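Local coordinates for protein Ufm1-specific protease (Caenorhabditis elegans, PDB 5EJJ) that is a thiol protease that cleaves the peptide bond after the C-terminal glycine of the ubiquitin-like modifier Ufm1, releasing it from target proteins, at residues 412-417 with 456-461. Residues are numbered along the deposited sequence; the frame is centred on the assembly and turned at random.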
loop_
_atom_site.group_PDB
_atom_site.type_symbol
_atom_site.label_atom_id
_atom_site.label_comp_id
_atom_site.label_asym_id
_atom_site.label_seq_id
_atom_site.Cartn_x
_atom_site.Cartn_y
_atom_site.Cartn_z
ATOM N N GLY A 412 8.719 1.669 5.224
ATOM C CA GLY A 412 9.893 1.229 4.480
ATOM C C GLY A 412 11.201 1.848 4.920
ATOM O O GLY A 412 12.139 2.000 4.124
ATOM N N TYR A 413 11.275 2.202 6.202
ATOM C CA TYR A 413 12.419 2.953 6.705
ATOM C C TYR A 413 13.356 2.067 7.520
ATOM O O TYR A 413 14.564 2.314 7.560
ATOM C CB TYR A 413 11.955 4.195 7.460
ATOM C CG TYR A 413 11.505 5.317 6.540
ATOM C CD1 TYR A 413 10.182 5.760 6.535
ATOM C CD2 TYR A 413 12.399 5.934 5.669
ATOM C CE1 TYR A 413 9.767 6.798 5.704
ATOM C CE2 TYR A 413 11.997 6.966 4.834
ATOM C CZ TYR A 413 10.676 7.395 4.852
ATOM O OH TYR A 413 10.257 8.422 4.022
ATOM N N THR A 414 12.795 1.026 8.136
ATOM C CA THR A 414 13.591 -0.052 8.709
ATOM C C THR A 414 12.851 -1.367 8.626
ATOM O O THR A 414 11.652 -1.396 8.404
ATOM C CB THR A 414 13.891 0.149 10.194
ATOM O OG1 THR A 414 12.678 0.496 10.877
ATOM C CG2 THR A 414 14.958 1.217 10.399
ATOM N N ASP A 415 13.585 -2.452 8.841
ATOM C CA ASP A 415 13.028 -3.797 8.863
ATOM C C ASP A 415 13.140 -4.378 10.272
ATOM O O ASP A 415 12.582 -5.445 10.559
ATOM C CB ASP A 415 13.775 -4.680 7.866
ATOM C CG ASP A 415 15.196 -4.183 7.599
ATOM O OD1 ASP A 415 15.726 -3.396 8.435
ATOM O OD2 ASP A 415 15.778 -4.578 6.553
ATOM N N LYS A 416 13.865 -3.662 11.141
ATOM C CA LYS A 416 14.015 -4.037 12.552
ATOM C C LYS A 416 12.665 -3.964 13.243
ATOM O O LYS A 416 11.924 -2.995 13.064
ATOM C CB LYS A 416 14.996 -3.109 13.277
ATOM C CG LYS A 416 16.180 -2.592 12.456
ATOM C CD LYS A 416 17.159 -1.829 13.368
ATOM C CE LYS A 416 18.288 -1.134 12.603
ATOM N NZ LYS A 416 19.529 -1.964 12.510
ATOM N N PRO A 417 12.341 -4.980 14.051
ATOM C CA PRO A 417 11.010 -5.093 14.671
ATOM C C PRO A 417 10.813 -4.119 15.843
ATOM O O PRO A 417 11.793 -3.712 16.474
ATOM C CB PRO A 417 10.992 -6.535 15.175
ATOM C CG PRO A 417 12.438 -6.821 15.507
ATOM C CD PRO A 417 13.273 -6.021 14.523
ATOM N N GLU A 456 19.214 6.194 18.935
ATOM C CA GLU A 456 20.287 5.215 18.880
ATOM C C GLU A 456 19.824 3.793 18.606
ATOM O O GLU A 456 20.649 2.901 18.437
ATOM C CB GLU A 456 21.187 5.288 20.116
ATOM C CG GLU A 456 20.548 4.825 21.400
ATOM C CD GLU A 456 21.445 5.092 22.589
ATOM O OE1 GLU A 456 22.446 5.822 22.399
ATOM O OE2 GLU A 456 21.153 4.578 23.698
ATOM N N LEU A 457 18.518 3.571 18.551
ATOM C CA LEU A 457 18.029 2.324 17.966
ATOM C C LEU A 457 17.729 2.510 16.478
ATOM O O LEU A 457 17.620 1.538 15.740
ATOM C CB LEU A 457 16.804 1.774 18.704
ATOM C CG LEU A 457 17.049 1.367 20.154
ATOM C CD1 LEU A 457 15.919 0.485 20.710
ATOM C CD2 LEU A 457 18.400 0.691 20.270
ATOM N N LEU A 458 17.624 3.760 16.036
ATOM C CA LEU A 458 17.210 4.033 14.670
ATOM C C LEU A 458 17.984 5.127 13.960
ATOM O O LEU A 458 17.629 5.477 12.839
ATOM C CB LEU A 458 15.726 4.383 14.620
ATOM C CG LEU A 458 14.764 3.214 14.779
ATOM C CD1 LEU A 458 13.318 3.683 14.641
ATOM C CD2 LEU A 458 15.089 2.129 13.788
ATOM N N LYS A 459 19.033 5.651 14.587
ATOM C CA LYS A 459 19.788 6.772 14.018
ATOM C C LYS A 459 18.797 7.826 13.530
ATOM O O LYS A 459 18.847 8.277 12.383
ATOM C CB LYS A 459 20.696 6.312 12.866
ATOM C CG LYS A 459 22.122 6.917 12.879
ATOM C CD LYS A 459 22.130 8.462 12.919
ATOM C CE LYS A 459 22.819 9.000 14.187
ATOM N NZ LYS A 459 22.437 10.407 14.560
ATOM N N LEU A 460 17.879 8.190 14.412
ATOM C CA LEU A 460 16.702 8.935 14.008
ATOM C C LEU A 460 16.602 10.274 14.731
ATOM O O LEU A 460 16.561 10.338 15.964
ATOM C CB LEU A 460 15.462 8.082 14.265
ATOM C CG LEU A 460 14.196 8.394 13.480
ATOM C CD1 LEU A 460 14.541 8.569 12.014
ATOM C CD2 LEU A 460 13.201 7.257 13.694
ATOM N N GLU A 461 16.558 11.340 13.944
ATOM C CA GLU A 461 16.509 12.688 14.479
ATOM C C GLU A 461 15.068 13.177 14.720
ATOM O O GLU A 461 14.186 12.946 13.899
ATOM C CB GLU A 461 17.245 13.637 13.534
ATOM C CG GLU A 461 17.400 15.043 14.081
ATOM C CD GLU A 461 17.584 16.074 12.989
ATOM O OE1 GLU A 461 18.205 15.731 11.953
ATOM O OE2 GLU A 461 17.095 17.218 13.169
#
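Thr414 and Leu458 meet through methyl groups, CG2 of the threonine lying 3.5 Å from CD2 of the leucine. The two side chains cross at about a right angle, and a single leucine branch does the touching. Leu458 CD2 also passes OG1 of Thr414 at 4.1 Å. Chi1 of 48° sets the threonine OG1 between the backbone N and the carbonyl carbon, leaving CG2 anti to that carbon and facing the leucine.

Lys416 adds a looser contact through its methylenes, mainly against a backbone carbonyl. Its CD lies 4.1 Å from the carbonyl oxygen of Leu457 and 4.5 Å from Leu458 CD2; CE also passes that oxygen, and a bend at chi4 (-94°) turns NZ away from it. No hydrogen bond spans the two segments, and only 114 Å² is buried between them, a small surface contact away from the active site.

Helix 396-409 packs against both segments. It ends in a Schellman motif with Gly412 as the C-prime residue. Its Trp405 touches Leu457 and Leu458 and hydrogen-bonds through NE1 to Lys416 O. The contact thus joins the loop leading to helix 421-425 with the loop between helix 447-457 and strand 462-467 in the peptidase C78 region.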